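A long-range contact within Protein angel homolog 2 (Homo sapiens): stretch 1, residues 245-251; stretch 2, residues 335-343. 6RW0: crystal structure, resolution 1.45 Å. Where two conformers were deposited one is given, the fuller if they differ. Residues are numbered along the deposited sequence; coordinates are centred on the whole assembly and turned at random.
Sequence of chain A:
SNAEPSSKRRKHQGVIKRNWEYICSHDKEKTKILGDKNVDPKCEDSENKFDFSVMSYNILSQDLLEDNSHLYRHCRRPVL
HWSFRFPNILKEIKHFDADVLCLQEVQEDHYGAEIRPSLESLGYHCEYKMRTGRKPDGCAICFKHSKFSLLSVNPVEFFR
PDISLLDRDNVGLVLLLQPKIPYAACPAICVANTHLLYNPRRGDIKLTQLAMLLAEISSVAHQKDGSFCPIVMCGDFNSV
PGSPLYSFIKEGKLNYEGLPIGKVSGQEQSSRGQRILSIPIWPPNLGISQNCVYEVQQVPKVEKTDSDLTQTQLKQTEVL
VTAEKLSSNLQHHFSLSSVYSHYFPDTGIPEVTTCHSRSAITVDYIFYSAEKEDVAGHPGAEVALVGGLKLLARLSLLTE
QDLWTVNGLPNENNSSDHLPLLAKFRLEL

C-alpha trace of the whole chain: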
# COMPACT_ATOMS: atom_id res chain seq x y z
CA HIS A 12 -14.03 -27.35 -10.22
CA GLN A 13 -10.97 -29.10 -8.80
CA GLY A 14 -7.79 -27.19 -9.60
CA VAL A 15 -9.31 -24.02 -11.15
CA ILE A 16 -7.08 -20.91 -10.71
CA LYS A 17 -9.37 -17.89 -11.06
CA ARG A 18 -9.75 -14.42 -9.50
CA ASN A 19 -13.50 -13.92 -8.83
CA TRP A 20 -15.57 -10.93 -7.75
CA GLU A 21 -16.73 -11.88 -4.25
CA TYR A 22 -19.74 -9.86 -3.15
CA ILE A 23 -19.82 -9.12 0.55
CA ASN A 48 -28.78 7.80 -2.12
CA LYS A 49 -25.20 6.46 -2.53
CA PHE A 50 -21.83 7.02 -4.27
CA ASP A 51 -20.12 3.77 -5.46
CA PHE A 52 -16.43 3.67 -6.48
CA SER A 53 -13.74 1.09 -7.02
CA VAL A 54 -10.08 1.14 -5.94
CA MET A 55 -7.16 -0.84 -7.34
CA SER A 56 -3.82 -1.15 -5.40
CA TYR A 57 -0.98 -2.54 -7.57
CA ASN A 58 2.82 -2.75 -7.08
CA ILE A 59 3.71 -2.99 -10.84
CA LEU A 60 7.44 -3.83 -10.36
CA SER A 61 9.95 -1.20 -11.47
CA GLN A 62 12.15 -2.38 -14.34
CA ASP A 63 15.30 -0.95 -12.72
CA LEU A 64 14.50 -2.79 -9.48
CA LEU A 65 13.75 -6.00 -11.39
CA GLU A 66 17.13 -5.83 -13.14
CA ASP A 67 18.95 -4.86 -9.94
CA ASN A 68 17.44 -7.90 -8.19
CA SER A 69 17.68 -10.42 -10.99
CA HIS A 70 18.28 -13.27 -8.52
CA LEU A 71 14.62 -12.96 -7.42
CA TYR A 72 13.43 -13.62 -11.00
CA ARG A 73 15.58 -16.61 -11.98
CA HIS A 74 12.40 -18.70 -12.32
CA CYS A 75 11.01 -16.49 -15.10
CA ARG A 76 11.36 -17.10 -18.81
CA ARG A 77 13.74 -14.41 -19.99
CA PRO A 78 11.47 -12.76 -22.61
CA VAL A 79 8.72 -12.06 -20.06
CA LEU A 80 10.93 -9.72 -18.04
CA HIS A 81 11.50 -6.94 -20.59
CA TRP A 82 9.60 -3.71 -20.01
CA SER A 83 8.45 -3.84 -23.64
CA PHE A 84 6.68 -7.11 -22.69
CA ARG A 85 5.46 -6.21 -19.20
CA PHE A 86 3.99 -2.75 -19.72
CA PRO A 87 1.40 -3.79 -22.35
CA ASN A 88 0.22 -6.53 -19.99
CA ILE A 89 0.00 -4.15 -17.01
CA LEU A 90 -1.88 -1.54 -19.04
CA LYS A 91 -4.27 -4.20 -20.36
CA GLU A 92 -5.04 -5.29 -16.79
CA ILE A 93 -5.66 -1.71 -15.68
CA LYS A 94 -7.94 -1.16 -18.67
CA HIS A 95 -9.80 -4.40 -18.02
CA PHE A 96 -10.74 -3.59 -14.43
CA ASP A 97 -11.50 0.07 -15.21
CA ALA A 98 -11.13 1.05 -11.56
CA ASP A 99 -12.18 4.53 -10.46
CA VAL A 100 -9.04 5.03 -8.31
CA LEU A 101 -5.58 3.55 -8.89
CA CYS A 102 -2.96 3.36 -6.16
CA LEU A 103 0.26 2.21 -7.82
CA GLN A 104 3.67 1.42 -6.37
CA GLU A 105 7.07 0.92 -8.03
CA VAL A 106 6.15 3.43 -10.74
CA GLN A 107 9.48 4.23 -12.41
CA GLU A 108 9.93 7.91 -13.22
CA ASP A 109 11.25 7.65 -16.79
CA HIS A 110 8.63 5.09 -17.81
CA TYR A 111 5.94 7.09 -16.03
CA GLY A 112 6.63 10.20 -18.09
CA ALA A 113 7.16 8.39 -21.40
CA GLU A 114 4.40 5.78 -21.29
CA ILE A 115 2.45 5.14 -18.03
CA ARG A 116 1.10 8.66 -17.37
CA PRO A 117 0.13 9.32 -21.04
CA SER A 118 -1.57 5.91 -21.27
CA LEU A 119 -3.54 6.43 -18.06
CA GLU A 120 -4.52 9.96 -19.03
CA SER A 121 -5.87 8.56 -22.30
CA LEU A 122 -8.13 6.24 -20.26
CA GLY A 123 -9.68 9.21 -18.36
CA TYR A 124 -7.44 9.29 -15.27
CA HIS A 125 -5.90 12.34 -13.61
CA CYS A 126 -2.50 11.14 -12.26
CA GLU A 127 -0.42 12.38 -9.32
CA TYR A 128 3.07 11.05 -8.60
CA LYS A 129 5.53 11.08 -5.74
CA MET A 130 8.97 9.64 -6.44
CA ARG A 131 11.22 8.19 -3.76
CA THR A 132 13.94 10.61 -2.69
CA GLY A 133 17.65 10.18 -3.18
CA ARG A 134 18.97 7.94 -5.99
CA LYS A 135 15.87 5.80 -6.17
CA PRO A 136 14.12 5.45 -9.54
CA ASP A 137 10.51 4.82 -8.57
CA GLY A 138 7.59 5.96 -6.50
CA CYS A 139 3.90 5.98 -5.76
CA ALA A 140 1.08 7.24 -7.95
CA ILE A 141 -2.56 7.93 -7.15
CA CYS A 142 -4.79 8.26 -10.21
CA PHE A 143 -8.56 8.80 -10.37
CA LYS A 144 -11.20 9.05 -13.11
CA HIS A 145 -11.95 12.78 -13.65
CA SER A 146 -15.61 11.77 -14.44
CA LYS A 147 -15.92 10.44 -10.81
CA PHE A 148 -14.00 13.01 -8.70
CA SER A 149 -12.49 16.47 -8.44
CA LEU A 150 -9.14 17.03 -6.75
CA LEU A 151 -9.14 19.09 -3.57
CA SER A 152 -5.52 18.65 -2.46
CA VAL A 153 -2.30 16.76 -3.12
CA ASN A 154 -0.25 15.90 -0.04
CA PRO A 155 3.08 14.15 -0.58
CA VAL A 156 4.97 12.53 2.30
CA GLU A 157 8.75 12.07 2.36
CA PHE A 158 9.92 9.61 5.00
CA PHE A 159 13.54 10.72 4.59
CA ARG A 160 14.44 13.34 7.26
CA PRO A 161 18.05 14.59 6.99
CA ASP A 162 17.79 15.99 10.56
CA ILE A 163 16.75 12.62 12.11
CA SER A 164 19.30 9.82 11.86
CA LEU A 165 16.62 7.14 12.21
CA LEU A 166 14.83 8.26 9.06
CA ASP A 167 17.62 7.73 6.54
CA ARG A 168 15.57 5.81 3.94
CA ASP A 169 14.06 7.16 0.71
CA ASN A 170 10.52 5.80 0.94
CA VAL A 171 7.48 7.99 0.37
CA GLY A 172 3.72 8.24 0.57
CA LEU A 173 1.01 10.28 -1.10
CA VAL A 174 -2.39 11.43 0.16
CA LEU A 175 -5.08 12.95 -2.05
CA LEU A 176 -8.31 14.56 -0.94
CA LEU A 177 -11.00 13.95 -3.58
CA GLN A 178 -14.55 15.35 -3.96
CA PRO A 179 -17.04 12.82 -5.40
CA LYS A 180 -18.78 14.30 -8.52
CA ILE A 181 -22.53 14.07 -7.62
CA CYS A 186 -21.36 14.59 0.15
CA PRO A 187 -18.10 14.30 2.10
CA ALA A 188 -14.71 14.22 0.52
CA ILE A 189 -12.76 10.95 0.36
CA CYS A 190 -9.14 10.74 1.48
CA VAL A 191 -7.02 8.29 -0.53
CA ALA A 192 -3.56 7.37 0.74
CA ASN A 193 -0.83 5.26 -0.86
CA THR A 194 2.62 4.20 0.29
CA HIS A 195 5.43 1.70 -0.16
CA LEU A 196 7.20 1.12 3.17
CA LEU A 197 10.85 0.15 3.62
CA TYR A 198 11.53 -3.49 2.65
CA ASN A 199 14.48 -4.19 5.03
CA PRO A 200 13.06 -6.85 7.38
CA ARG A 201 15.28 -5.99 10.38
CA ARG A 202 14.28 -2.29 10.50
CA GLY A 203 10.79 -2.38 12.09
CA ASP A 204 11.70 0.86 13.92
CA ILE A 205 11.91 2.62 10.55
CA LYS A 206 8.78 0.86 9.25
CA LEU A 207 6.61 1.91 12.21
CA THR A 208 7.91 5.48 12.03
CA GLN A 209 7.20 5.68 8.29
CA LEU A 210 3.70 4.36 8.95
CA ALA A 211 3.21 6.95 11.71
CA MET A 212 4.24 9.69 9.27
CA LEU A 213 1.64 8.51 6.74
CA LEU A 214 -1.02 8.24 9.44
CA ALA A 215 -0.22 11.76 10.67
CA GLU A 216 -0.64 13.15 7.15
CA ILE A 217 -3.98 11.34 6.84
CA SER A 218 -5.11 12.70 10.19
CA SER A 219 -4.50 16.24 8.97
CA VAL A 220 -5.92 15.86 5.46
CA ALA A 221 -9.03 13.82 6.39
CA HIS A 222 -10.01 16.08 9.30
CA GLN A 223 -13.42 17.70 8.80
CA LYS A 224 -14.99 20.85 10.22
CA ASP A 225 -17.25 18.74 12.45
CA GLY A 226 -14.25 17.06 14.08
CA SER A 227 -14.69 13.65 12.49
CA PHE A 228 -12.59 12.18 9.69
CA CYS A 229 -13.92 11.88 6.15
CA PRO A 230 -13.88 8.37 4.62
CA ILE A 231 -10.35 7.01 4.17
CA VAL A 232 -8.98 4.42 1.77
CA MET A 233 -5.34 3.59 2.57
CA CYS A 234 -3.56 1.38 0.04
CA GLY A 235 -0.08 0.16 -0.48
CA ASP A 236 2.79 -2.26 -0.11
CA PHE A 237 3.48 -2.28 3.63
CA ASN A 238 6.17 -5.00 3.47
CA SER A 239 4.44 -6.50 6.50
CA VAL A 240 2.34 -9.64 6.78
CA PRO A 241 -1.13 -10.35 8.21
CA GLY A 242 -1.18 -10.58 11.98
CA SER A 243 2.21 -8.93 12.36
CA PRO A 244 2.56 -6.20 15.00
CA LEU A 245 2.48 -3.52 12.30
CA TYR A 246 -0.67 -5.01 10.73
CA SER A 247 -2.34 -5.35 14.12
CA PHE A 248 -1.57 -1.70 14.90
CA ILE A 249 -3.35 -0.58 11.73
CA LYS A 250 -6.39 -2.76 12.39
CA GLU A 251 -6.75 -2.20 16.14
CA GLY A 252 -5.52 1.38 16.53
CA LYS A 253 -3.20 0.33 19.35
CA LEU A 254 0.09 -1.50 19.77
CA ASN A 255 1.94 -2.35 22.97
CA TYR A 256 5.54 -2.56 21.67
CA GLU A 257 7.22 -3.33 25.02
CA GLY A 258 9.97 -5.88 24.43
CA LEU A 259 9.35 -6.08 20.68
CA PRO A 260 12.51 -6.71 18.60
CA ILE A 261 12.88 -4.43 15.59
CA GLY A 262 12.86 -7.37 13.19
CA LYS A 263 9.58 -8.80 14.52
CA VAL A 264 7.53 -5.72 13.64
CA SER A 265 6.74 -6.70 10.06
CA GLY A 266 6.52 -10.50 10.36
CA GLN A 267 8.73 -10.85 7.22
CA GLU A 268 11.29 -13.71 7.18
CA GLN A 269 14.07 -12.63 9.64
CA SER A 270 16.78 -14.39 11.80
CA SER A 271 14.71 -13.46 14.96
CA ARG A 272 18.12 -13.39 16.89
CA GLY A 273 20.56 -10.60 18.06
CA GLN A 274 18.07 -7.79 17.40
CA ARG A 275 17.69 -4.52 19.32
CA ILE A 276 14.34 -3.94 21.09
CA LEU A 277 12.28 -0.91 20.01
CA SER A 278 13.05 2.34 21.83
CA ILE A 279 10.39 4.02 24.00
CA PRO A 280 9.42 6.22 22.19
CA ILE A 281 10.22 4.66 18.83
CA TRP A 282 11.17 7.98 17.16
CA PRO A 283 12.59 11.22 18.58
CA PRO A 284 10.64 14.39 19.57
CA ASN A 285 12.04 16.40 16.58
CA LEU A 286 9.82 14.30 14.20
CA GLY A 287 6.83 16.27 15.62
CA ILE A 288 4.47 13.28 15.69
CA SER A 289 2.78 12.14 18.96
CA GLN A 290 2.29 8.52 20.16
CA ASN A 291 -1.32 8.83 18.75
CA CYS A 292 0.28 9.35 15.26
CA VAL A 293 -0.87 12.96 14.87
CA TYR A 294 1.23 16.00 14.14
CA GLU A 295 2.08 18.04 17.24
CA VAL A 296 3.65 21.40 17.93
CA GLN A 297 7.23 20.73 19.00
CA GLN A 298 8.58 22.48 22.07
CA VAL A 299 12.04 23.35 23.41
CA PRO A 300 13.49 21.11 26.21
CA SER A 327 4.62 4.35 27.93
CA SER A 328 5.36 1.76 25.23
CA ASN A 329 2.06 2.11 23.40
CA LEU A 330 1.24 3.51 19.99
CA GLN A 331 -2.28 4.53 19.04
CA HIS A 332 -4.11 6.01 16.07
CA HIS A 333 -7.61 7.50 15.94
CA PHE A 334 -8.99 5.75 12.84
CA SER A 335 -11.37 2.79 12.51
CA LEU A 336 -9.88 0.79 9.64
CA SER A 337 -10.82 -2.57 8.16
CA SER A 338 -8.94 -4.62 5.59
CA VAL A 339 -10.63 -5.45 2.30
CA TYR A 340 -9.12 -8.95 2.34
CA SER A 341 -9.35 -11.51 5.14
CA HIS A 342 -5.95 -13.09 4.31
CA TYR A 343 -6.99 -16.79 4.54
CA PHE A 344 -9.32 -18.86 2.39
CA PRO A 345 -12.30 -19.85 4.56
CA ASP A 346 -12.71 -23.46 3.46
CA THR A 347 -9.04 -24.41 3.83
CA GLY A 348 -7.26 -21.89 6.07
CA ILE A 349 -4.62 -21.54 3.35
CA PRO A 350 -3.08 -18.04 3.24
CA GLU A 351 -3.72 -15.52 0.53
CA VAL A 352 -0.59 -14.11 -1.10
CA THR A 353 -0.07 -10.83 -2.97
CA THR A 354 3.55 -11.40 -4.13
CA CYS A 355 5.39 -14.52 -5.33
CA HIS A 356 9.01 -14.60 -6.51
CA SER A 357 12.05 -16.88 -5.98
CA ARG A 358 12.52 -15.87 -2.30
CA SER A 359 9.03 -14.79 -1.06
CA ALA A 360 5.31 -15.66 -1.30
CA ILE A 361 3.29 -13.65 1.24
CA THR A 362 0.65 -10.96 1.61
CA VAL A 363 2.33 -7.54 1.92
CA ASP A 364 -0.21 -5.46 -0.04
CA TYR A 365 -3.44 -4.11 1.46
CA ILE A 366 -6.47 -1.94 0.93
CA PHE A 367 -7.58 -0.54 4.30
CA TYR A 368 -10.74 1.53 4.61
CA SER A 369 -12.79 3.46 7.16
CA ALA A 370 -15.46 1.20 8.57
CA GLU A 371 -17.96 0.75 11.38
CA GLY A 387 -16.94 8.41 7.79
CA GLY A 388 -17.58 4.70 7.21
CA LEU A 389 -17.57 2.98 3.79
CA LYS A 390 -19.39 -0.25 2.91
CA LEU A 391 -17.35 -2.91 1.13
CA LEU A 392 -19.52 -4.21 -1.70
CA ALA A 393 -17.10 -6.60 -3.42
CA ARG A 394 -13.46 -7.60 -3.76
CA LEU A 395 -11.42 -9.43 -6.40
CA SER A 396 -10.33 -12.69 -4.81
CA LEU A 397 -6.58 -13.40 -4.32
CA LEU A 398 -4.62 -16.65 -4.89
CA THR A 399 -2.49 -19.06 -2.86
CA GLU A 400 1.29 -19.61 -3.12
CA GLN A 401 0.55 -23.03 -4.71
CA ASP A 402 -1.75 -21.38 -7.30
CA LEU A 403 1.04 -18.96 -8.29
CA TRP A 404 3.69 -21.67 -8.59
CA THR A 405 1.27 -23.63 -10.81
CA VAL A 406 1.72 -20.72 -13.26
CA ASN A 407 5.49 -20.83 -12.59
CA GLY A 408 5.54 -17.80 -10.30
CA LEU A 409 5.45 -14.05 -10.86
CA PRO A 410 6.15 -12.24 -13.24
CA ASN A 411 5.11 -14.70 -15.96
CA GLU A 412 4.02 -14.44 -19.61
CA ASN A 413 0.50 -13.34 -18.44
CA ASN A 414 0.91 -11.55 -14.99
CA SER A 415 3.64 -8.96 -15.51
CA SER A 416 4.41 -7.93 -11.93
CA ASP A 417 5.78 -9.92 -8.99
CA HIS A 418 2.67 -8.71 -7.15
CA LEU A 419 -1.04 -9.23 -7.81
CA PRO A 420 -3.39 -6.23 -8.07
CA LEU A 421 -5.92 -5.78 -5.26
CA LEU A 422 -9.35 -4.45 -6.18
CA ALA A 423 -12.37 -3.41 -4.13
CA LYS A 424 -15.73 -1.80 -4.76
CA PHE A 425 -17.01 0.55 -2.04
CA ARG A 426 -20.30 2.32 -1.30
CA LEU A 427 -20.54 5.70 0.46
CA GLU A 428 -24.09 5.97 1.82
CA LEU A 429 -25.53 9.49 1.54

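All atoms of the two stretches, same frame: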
# COMPACT_ATOMS: atom_id res chain seq x y z
N LEU A 245 2.83 -4.70 13.09
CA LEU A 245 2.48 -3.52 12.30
C LEU A 245 1.06 -3.63 11.74
O LEU A 245 0.28 -2.67 11.81
CB LEU A 245 3.52 -3.33 11.21
CG LEU A 245 3.35 -2.06 10.39
CD1 LEU A 245 4.69 -1.49 9.93
CD2 LEU A 245 2.44 -2.27 9.16
N TYR A 246 0.69 -4.80 11.22
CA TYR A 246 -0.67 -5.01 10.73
C TYR A 246 -1.68 -4.83 11.85
O TYR A 246 -2.71 -4.16 11.68
CB TYR A 246 -0.79 -6.41 10.15
CG TYR A 246 -2.19 -6.74 9.68
CD1 TYR A 246 -2.60 -6.43 8.39
CD2 TYR A 246 -3.11 -7.31 10.54
CE1 TYR A 246 -3.89 -6.71 7.97
CE2 TYR A 246 -4.40 -7.61 10.12
CZ TYR A 246 -4.78 -7.29 8.83
OH TYR A 246 -6.06 -7.56 8.39
N SER A 247 -1.41 -5.43 13.01
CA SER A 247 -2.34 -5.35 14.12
C SER A 247 -2.53 -3.91 14.57
O SER A 247 -3.64 -3.50 14.94
CB SER A 247 -1.84 -6.21 15.28
OG SER A 247 -1.75 -7.56 14.88
N PHE A 248 -1.45 -3.12 14.56
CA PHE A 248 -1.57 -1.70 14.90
C PHE A 248 -2.55 -1.00 13.97
O PHE A 248 -3.42 -0.24 14.43
CB PHE A 248 -0.18 -1.05 14.87
CG PHE A 248 -0.23 0.45 15.02
CD1 PHE A 248 -0.88 1.02 16.10
CD2 PHE A 248 0.35 1.28 14.09
CE1 PHE A 248 -0.96 2.39 16.25
CE2 PHE A 248 0.28 2.67 14.24
CZ PHE A 248 -0.38 3.21 15.32
N ILE A 249 -2.43 -1.23 12.67
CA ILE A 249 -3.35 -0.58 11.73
C ILE A 249 -4.78 -0.98 12.05
O ILE A 249 -5.68 -0.13 12.13
CB ILE A 249 -2.98 -0.93 10.28
CG1 ILE A 249 -1.60 -0.36 9.95
CG2 ILE A 249 -4.03 -0.37 9.30
CD1 ILE A 249 -1.04 -0.78 8.60
N LYS A 250 -5.02 -2.27 12.24
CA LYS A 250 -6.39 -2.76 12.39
C LYS A 250 -7.00 -2.38 13.73
O LYS A 250 -8.20 -2.10 13.81
CB LYS A 250 -6.40 -4.29 12.28
CG LYS A 250 -6.05 -4.86 10.95
CD LYS A 250 -7.10 -4.56 9.90
CE LYS A 250 -8.37 -5.39 10.08
NZ LYS A 250 -8.17 -6.86 9.90
N GLU A 251 -6.21 -2.41 14.80
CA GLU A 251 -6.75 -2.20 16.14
C GLU A 251 -6.64 -0.76 16.62
O GLU A 251 -7.39 -0.37 17.53
CB GLU A 251 -6.05 -3.12 17.15
CG GLU A 251 -6.12 -4.60 16.79
CD GLU A 251 -7.54 -5.10 16.63
OE1 GLU A 251 -8.44 -4.63 17.36
OE2 GLU A 251 -7.77 -5.97 15.76
N SER A 335 -10.68 4.08 12.42
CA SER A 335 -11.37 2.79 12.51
C SER A 335 -11.25 2.16 11.13
O SER A 335 -12.07 2.42 10.24
CB SER A 335 -12.81 2.98 12.94
OG SER A 335 -13.47 1.74 13.01
N LEU A 336 -10.22 1.33 10.95
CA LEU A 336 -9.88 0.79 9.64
C LEU A 336 -10.09 -0.71 9.59
O LEU A 336 -9.71 -1.45 10.51
CB LEU A 336 -8.42 1.05 9.32
CG LEU A 336 -8.04 2.53 9.30
CD1 LEU A 336 -6.53 2.71 9.18
CD2 LEU A 336 -8.76 3.23 8.16
N SER A 337 -10.69 -1.16 8.49
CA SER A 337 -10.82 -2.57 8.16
C SER A 337 -9.97 -2.87 6.95
O SER A 337 -9.59 -1.97 6.19
CB SER A 337 -12.28 -2.90 7.83
OG SER A 337 -13.09 -2.82 8.99
N SER A 338 -9.67 -4.15 6.76
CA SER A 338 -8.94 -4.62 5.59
C SER A 338 -9.93 -5.21 4.60
O SER A 338 -10.83 -5.96 4.99
CB SER A 338 -7.93 -5.69 5.99
OG SER A 338 -7.36 -6.32 4.85
N VAL A 339 -9.77 -4.88 3.32
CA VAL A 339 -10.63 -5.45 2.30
C VAL A 339 -10.56 -6.98 2.32
O VAL A 339 -11.58 -7.67 2.26
CB VAL A 339 -10.29 -4.89 0.91
CG1 VAL A 339 -10.93 -5.76 -0.20
CG2 VAL A 339 -10.76 -3.45 0.81
N TYR A 340 -9.35 -7.52 2.38
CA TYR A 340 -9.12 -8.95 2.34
C TYR A 340 -8.97 -9.54 3.73
O TYR A 340 -8.52 -8.87 4.67
CB TYR A 340 -7.88 -9.23 1.50
CG TYR A 340 -8.08 -8.87 0.05
CD1 TYR A 340 -8.68 -9.77 -0.82
CD2 TYR A 340 -7.71 -7.64 -0.46
CE1 TYR A 340 -8.86 -9.46 -2.16
CE2 TYR A 340 -7.91 -7.32 -1.79
CZ TYR A 340 -8.48 -8.23 -2.63
OH TYR A 340 -8.65 -7.89 -3.96
N SER A 341 -9.39 -10.80 3.87
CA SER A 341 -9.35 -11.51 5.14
C SER A 341 -8.12 -12.39 5.31
O SER A 341 -7.89 -12.90 6.41
CB SER A 341 -10.62 -12.34 5.31
OG SER A 341 -10.63 -13.40 4.37
N HIS A 342 -7.31 -12.56 4.26
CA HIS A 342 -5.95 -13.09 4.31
C HIS A 342 -5.87 -14.62 4.34
O HIS A 342 -4.78 -15.16 4.17
CB HIS A 342 -5.10 -12.51 5.46
CG HIS A 342 -5.24 -11.02 5.58
ND1 HIS A 342 -5.01 -10.17 4.53
CD2 HIS A 342 -5.62 -10.24 6.62
CE1 HIS A 342 -5.23 -8.93 4.91
NE2 HIS A 342 -5.62 -8.95 6.17
N TYR A 343 -6.98 -15.33 4.51
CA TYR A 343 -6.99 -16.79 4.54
C TYR A 343 -8.24 -17.26 3.81
O TYR A 343 -9.29 -16.63 3.93
CB TYR A 343 -6.97 -17.32 5.99
CG TYR A 343 -5.81 -16.76 6.79
CD1 TYR A 343 -4.56 -17.36 6.73
CD2 TYR A 343 -5.95 -15.61 7.56
CE1 TYR A 343 -3.48 -16.85 7.44
CE2 TYR A 343 -4.87 -15.09 8.27
CZ TYR A 343 -3.64 -15.71 8.20
OH TYR A 343 -2.57 -15.21 8.90
O HOH W 1 -8.35 0.74 13.08
O HOH W 2 -10.48 -1.93 12.96
O HOH W 3 -9.00 -8.85 7.40

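What does Leu 336 do at the start of the strand? It gives up more surface to the other stretch than any other residue here, and it does so with an apolar side chain whose CA-to-CB bond points toward the helix. Its partner is Ile 249: CD1 of Leu 336 lies 4.0 Å from CG2 of Ile 249, an ordinary van der Waals distance between two methyl groups. The CA-to-CB bond of Ile 249 points sideways, and the CG2 branch makes this approach while the chi1 m, chi2 t rotamer carries CD1 away from the strand. Both residues are buried, and branched aliphatic side chains suit a place where there is packing to be done and no polar side-chain atom to satisfy.

How does Lys 250 cover so much of the strand when its CA-to-CB bond points away from it? The side chain turns back on itself. All four chi angles are m, between -65° and -74°, and the resulting curl brings the far end over Ser 337 and Ser 338. CE lies 4.2 Å from CA of Ser 337 and 3.8 Å from N of Ser 338, so the methylene groups of the lysine pack against strand backbone. The ammonium group is not left without a partner: NZ donates a hydrogen bond to OH of Tyr 246, one helical turn earlier, at 2.7 Å. A long, flexible chain that is apolar along its length and charged at its tip fits this partly exposed position well.

Why is Tyr 246 the polar centre of the contact? Its chi1 is t and its CA-to-CB bond points toward the second stretch, so the ring carries the hydroxyl out from the helix to two different parts of that stretch. OH comes within 3.6 Å of CB of Ser 338 and forms a hydrogen bond with NE2 of His 342, 2.7 Å away; either atom could be the donor. The hydroxyl lies at the edge of the imidazole, near its plane, where the nitrogen lone pair or proton is directed. The two ring planes stand at 83° with centroids 5.0 Å apart, an oblique arrangement. Tyrosine suits this buried site because its ring fills space while its hydroxyl meets both the histidine and the lysine. Ser 338, close by, turns its own hydroxyl to its own stretch, where OG donates to O of Tyr 340 at 2.8 Å.

What joins the backbones, given that no direct hydrogen bond links them? Water does. The carbonyl oxygens O of Lys 250 and O of Leu 336 are 3.7 Å apart and, both being acceptors, cannot bond to each other. Water 2 sits to one side of the pair and reaches both, 2.4 Å from O of Lys 250 and 2.6 Å from O of Leu 336. Water 1 accepts from N of Leu 336 at 2.9 Å and lies 3.0 Å from O of Ile 249, within hydrogen-bonding reach, linking the later part of the helical stretch to the strand.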